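Long-range contact in sulfonate ABC transporter, periplasmic sulfonate-binding protein SsuA (Methylobacillus flagellatus, PDB 3UIF), which probably binds sulfonates in the periplasm as the solute-binding component of an ABC importer: residues A194-A206 / D275-A287. Numbering follows the deposited sequence.
Sequences APVDWKLMGGVWA and DVALQEHYRKAVA
Selenomethionine M201 lies over one face of the H281 imidazole: its CG sits 3.7 Å from the ring centroid in a CH-pi contact, and SE follows obliquely. Beyond CG the chain runs extended, past the ring and on to L278, where SE comes 4.2 Å from CD1. Next to it, at Y282, W205 CH2 reaches CE1 at 3.8 Å, with that carbon at the edge of the indole. Toward the other end, V196 CB meets A277 CB.

H281 turns the packing polar. A chi1 of 171°, which sets CG opposite the backbone N, sends the imidazole toward the 3-10 turn 196-198, and ND1 donates to D197 O over 2.7 Å, 17° from the carbonyl plane. NE2 is hydrogen-bonded to D76 OD1, so both ring nitrogens are engaged and the ring's rotation is fixed. A water bridges G202 N and Y282 OH, each 3.0 Å away. At the outer edge, K284 NZ makes a weak salt bridge to D197 OD1 (3.5 Å), while a second water joins NZ, weakly, to W198 NE1.

The contact seats residues 277-284 of helix 276-291 against the 3-10 turn, the loop after it and strand 202-207, which pairs antiparallel with 71-75 and 89-94. Consistent with the two-lobed type 2 periplasmic binding protein fold, it belongs to the lobe of that strand's sheet, and W198 reaches helix 130-140 of the other.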
loop_
_atom_site.group_PDB
_atom_site.type_symbol
_atom_site.label_atom_id
_atom_site.label_comp_id
_atom_site.label_asym_id
_atom_site.label_seq_id
_atom_site.Cartn_x
_atom_site.Cartn_y
_atom_site.Cartn_z
ATOM N N ALA A 194 0.665 9.587 -13.245
ATOM C CA ALA A 194 0.265 8.310 -13.829
ATOM C C ALA A 194 -1.203 8.000 -13.532
ATOM O O ALA A 194 -1.824 8.682 -12.715
ATOM C CB ALA A 194 1.167 7.204 -13.323
ATOM N N PRO A 195 -1.779 6.984 -14.214
ATOM C CA PRO A 195 -3.120 6.517 -13.829
ATOM C C PRO A 195 -3.155 6.066 -12.372
ATOM O O PRO A 195 -2.128 5.642 -11.813
ATOM C CB PRO A 195 -3.348 5.316 -14.733
ATOM C CG PRO A 195 -2.507 5.582 -15.928
ATOM C CD PRO A 195 -1.301 6.328 -15.443
ATOM N N VAL A 196 -4.333 6.155 -11.770
ATOM C CA VAL A 196 -4.533 5.818 -10.363
ATOM C C VAL A 196 -4.053 4.407 -9.985
ATOM O O VAL A 196 -3.547 4.218 -8.890
ATOM C CB VAL A 196 -6.013 6.013 -9.950
ATOM C CG1 VAL A 196 -6.237 5.573 -8.511
ATOM C CG2 VAL A 196 -6.419 7.471 -10.119
ATOM N N ASP A 197 -4.210 3.434 -10.886
ATOM C CA ASP A 197 -3.815 2.039 -10.623
ATOM C C ASP A 197 -2.305 1.758 -10.526
ATOM O O ASP A 197 -1.916 0.686 -10.086
ATOM C CB ASP A 197 -4.459 1.074 -11.629
ATOM C CG ASP A 197 -4.198 1.459 -13.057
ATOM O OD1 ASP A 197 -3.531 0.696 -13.802
ATOM O OD2 ASP A 197 -4.666 2.549 -13.442
ATOM N N TRP A 198 -1.467 2.707 -10.932
ATOM C CA TRP A 198 -0.014 2.549 -10.807
ATOM C C TRP A 198 0.460 2.785 -9.403
ATOM O O TRP A 198 1.603 2.477 -9.064
ATOM C CB TRP A 198 0.717 3.505 -11.720
ATOM C CG TRP A 198 0.469 3.303 -13.191
ATOM C CD1 TRP A 198 -0.674 2.808 -13.810
ATOM C CD2 TRP A 198 1.376 3.649 -14.288
ATOM N NE1 TRP A 198 -0.529 2.807 -15.173
ATOM C CE2 TRP A 198 0.673 3.303 -15.525
ATOM C CE3 TRP A 198 2.664 4.185 -14.366
ATOM C CZ2 TRP A 198 1.246 3.490 -16.765
ATOM C CZ3 TRP A 198 3.225 4.380 -15.634
ATOM C CH2 TRP A 198 2.531 4.038 -16.800
ATOM N N LYS A 199 -0.409 3.350 -8.578
ATOM C CA LYS A 199 -0.110 3.600 -7.189
ATOM C C LYS A 199 -0.237 2.315 -6.385
ATOM O O LYS A 199 -0.967 1.403 -6.775
ATOM C CB LYS A 199 -1.079 4.637 -6.651
ATOM C CG LYS A 199 -0.644 6.073 -6.862
ATOM C CD LYS A 199 -1.873 6.975 -6.863
ATOM C CE LYS A 199 -1.528 8.386 -7.296
ATOM N NZ LYS A 199 -1.481 9.182 -6.053
ATOM N N LEU A 200 0.464 2.255 -5.260
ATOM C CA LEU A 200 0.399 1.086 -4.361
ATOM C C LEU A 200 -0.923 1.013 -3.574
ATOM O O LEU A 200 -1.499 2.038 -3.174
ATOM C CB LEU A 200 1.607 1.062 -3.408
ATOM C CG LEU A 200 2.900 0.477 -3.992
ATOM C CD1 LEU A 200 3.034 0.747 -5.489
ATOM C CD2 LEU A 200 4.129 0.967 -3.265
HETATM N N MSE A 201 -1.397 -0.211 -3.369
HETATM C CA MSE A 201 -2.696 -0.437 -2.721
HETATM C C MSE A 201 -2.616 -1.446 -1.575
HETATM O O MSE A 201 -1.528 -1.772 -1.092
HETATM C CB MSE A 201 -3.694 -0.843 -3.801
HETATM C CG MSE A 201 -3.856 0.267 -4.837
HETATM SE SE MSE A 201 -5.594 0.091 -5.752
HETATM C CE MSE A 201 -5.457 1.585 -7.030
ATOM N N GLY A 202 -3.778 -1.929 -1.133
ATOM C CA GLY A 202 -3.895 -2.859 -0.018
ATOM C C GLY A 202 -5.023 -2.458 0.910
ATOM O O GLY A 202 -5.964 -1.756 0.526
ATOM N N GLY A 203 -4.927 -2.890 2.155
ATOM C CA GLY A 203 -5.984 -2.629 3.107
ATOM C C GLY A 203 -6.195 -3.782 4.055
ATOM O O GLY A 203 -5.240 -4.449 4.456
ATOM N N VAL A 204 -7.463 -4.012 4.388
ATOM C CA VAL A 204 -7.855 -4.965 5.407
ATOM C C VAL A 204 -8.217 -6.276 4.762
ATOM O O VAL A 204 -9.197 -6.370 4.016
ATOM C CB VAL A 204 -9.038 -4.457 6.246
ATOM C CG1 VAL A 204 -9.436 -5.490 7.281
ATOM C CG2 VAL A 204 -8.699 -3.133 6.922
ATOM N N TRP A 205 -7.404 -7.283 5.049
ATOM C CA TRP A 205 -7.572 -8.622 4.499
ATOM C C TRP A 205 -8.130 -9.575 5.530
ATOM O O TRP A 205 -7.730 -9.570 6.699
ATOM C CB TRP A 205 -6.241 -9.129 3.927
ATOM C CG TRP A 205 -5.758 -8.315 2.751
ATOM C CD1 TRP A 205 -5.029 -7.126 2.773
ATOM C CD2 TRP A 205 -5.954 -8.610 1.329
ATOM N NE1 TRP A 205 -4.779 -6.681 1.498
ATOM C CE2 TRP A 205 -5.304 -7.523 0.589
ATOM C CE3 TRP A 205 -6.585 -9.627 0.619
ATOM C CZ2 TRP A 205 -5.297 -7.481 -0.795
ATOM C CZ3 TRP A 205 -6.572 -9.575 -0.781
ATOM C CH2 TRP A 205 -5.949 -8.518 -1.468
ATOM N N ALA A 206 -9.078 -10.395 5.105
ATOM C CA ALA A 206 -9.743 -11.319 6.004
ATOM C C ALA A 206 -9.553 -12.757 5.556
ATOM O O ALA A 206 -9.599 -13.057 4.351
ATOM C CB ALA A 206 -11.214 -10.990 6.085
ATOM N N ASP A 275 -13.508 0.300 -7.229
ATOM C CA ASP A 275 -13.768 0.873 -8.538
ATOM C C ASP A 275 -12.963 0.202 -9.659
ATOM O O ASP A 275 -12.197 -0.729 -9.417
ATOM C CB ASP A 275 -13.628 2.416 -8.532
ATOM C CG ASP A 275 -12.266 2.917 -8.026
ATOM O OD1 ASP A 275 -11.260 2.165 -8.053
ATOM O OD2 ASP A 275 -12.205 4.107 -7.613
ATOM N N VAL A 276 -13.153 0.673 -10.882
ATOM C CA VAL A 276 -12.470 0.106 -12.028
ATOM C C VAL A 276 -10.937 0.165 -11.899
ATOM O O VAL A 276 -10.237 -0.796 -12.263
ATOM C CB VAL A 276 -12.968 0.737 -13.349
ATOM C CG1 VAL A 276 -12.299 0.072 -14.539
ATOM C CG2 VAL A 276 -14.479 0.577 -13.469
ATOM N N ALA A 277 -10.427 1.265 -11.348
ATOM C CA ALA A 277 -8.978 1.430 -11.158
ATOM C C ALA A 277 -8.389 0.447 -10.127
ATOM O O ALA A 277 -7.245 -0.015 -10.281
ATOM C CB ALA A 277 -8.641 2.871 -10.799
ATOM N N LEU A 278 -9.172 0.123 -9.092
ATOM C CA LEU A 278 -8.805 -0.947 -8.148
ATOM C C LEU A 278 -8.753 -2.333 -8.797
ATOM O O LEU A 278 -7.758 -3.048 -8.667
ATOM C CB LEU A 278 -9.753 -0.975 -6.949
ATOM C CG LEU A 278 -9.412 -2.060 -5.936
ATOM C CD1 LEU A 278 -9.320 -1.516 -4.525
ATOM C CD2 LEU A 278 -10.397 -3.210 -6.055
ATOM N N GLN A 279 -9.830 -2.712 -9.477
ATOM C CA GLN A 279 -9.867 -3.976 -10.193
ATOM C C GLN A 279 -8.654 -4.100 -11.122
ATOM O O GLN A 279 -7.928 -5.094 -11.092
ATOM C CB GLN A 279 -11.165 -4.117 -10.980
ATOM C CG GLN A 279 -12.377 -4.436 -10.110
ATOM C CD GLN A 279 -13.708 -4.011 -10.748
ATOM O OE1 GLN A 279 -13.971 -4.262 -11.942
ATOM N NE2 GLN A 279 -14.564 -3.360 -9.943
ATOM N N GLU A 280 -8.427 -3.063 -11.920
ATOM C CA GLU A 280 -7.331 -3.044 -12.872
ATOM C C GLU A 280 -5.933 -3.183 -12.206
ATOM O O GLU A 280 -5.081 -3.965 -12.644
ATOM C CB GLU A 280 -7.449 -1.762 -13.687
ATOM C CG GLU A 280 -6.352 -1.549 -14.704
ATOM C CD GLU A 280 -6.387 -2.573 -15.812
ATOM O OE1 GLU A 280 -7.294 -3.449 -15.807
ATOM O OE2 GLU A 280 -5.496 -2.495 -16.686
ATOM N N HIS A 281 -5.710 -2.424 -11.141
ATOM C CA HIS A 281 -4.505 -2.574 -10.351
ATOM C C HIS A 281 -4.321 -4.012 -9.909
ATOM O O HIS A 281 -3.219 -4.547 -9.988
ATOM C CB HIS A 281 -4.538 -1.623 -9.154
ATOM C CG HIS A 281 -3.427 -1.856 -8.168
ATOM N ND1 HIS A 281 -2.169 -1.396 -8.367
ATOM C CD2 HIS A 281 -3.400 -2.571 -6.966
ATOM C CE1 HIS A 281 -1.381 -1.777 -7.330
ATOM N NE2 HIS A 281 -2.136 -2.497 -6.479
ATOM N N TYR A 282 -5.390 -4.657 -9.446
ATOM C CA TYR A 282 -5.301 -6.048 -8.981
ATOM C C TYR A 282 -5.060 -7.085 -10.086
ATOM O O TYR A 282 -4.210 -7.970 -9.934
ATOM C CB TYR A 282 -6.489 -6.404 -8.094
ATOM C CG TYR A 282 -6.231 -5.950 -6.686
ATOM C CD1 TYR A 282 -5.578 -6.794 -5.782
ATOM C CD2 TYR A 282 -6.597 -4.664 -6.257
ATOM C CE1 TYR A 282 -5.310 -6.380 -4.490
ATOM C CE2 TYR A 282 -6.325 -4.241 -4.965
ATOM C CZ TYR A 282 -5.676 -5.102 -4.089
ATOM O OH TYR A 282 -5.391 -4.722 -2.800
ATOM N N ARG A 283 -5.788 -6.951 -11.189
ATOM C CA ARG A 283 -5.491 -7.677 -12.413
ATOM C C ARG A 283 -4.014 -7.487 -12.809
ATOM O O ARG A 283 -3.310 -8.453 -13.096
ATOM C CB ARG A 283 -6.426 -7.234 -13.559
ATOM C CG ARG A 283 -6.092 -7.897 -14.897
ATOM C CD ARG A 283 -6.856 -7.340 -16.112
ATOM N NE ARG A 283 -6.333 -6.059 -16.637
ATOM C CZ ARG A 283 -5.249 -5.924 -17.407
ATOM N NH1 ARG A 283 -4.884 -4.720 -17.834
ATOM N NH2 ARG A 283 -4.521 -6.986 -17.756
ATOM N N LYS A 284 -3.541 -6.244 -12.815
ATOM C CA LYS A 284 -2.174 -5.969 -13.247
ATOM C C LYS A 284 -1.154 -6.571 -12.280
ATOM O O LYS A 284 -0.196 -7.240 -12.705
ATOM C CB LYS A 284 -1.951 -4.473 -13.404
ATOM C CG LYS A 284 -2.434 -3.915 -14.723
ATOM C CD LYS A 284 -2.071 -2.445 -14.840
ATOM C CE LYS A 284 -2.311 -1.919 -16.249
ATOM N NZ LYS A 284 -1.664 -0.583 -16.436
ATOM N N ALA A 285 -1.390 -6.346 -10.985
ATOM C CA ALA A 285 -0.519 -6.824 -9.930
ATOM C C ALA A 285 -0.403 -8.341 -9.900
ATOM O O ALA A 285 0.677 -8.867 -9.641
ATOM C CB ALA A 285 -0.969 -6.296 -8.575
ATOM N N VAL A 286 -1.494 -9.055 -10.161
ATOM C CA VAL A 286 -1.432 -10.519 -10.145
ATOM C C VAL A 286 -0.617 -11.037 -11.330
ATOM O O VAL A 286 0.125 -12.008 -11.191
ATOM C CB VAL A 286 -2.825 -11.173 -10.044
ATOM C CG1 VAL A 286 -2.756 -12.667 -10.304
ATOM C CG2 VAL A 286 -3.404 -10.925 -8.660
ATOM N N ALA A 287 -0.733 -10.365 -12.478
ATOM C CA ALA A 287 0.039 -10.716 -13.682
ATOM C C ALA A 287 1.524 -10.501 -13.452
ATOM O O ALA A 287 2.336 -11.358 -13.837
ATOM C CB ALA A 287 -0.429 -9.927 -14.899
HETATM O O HOH W 1 -2.679 2.292 -17.394
HETATM O O HOH W 2 -6.536 -1.990 -2.286
#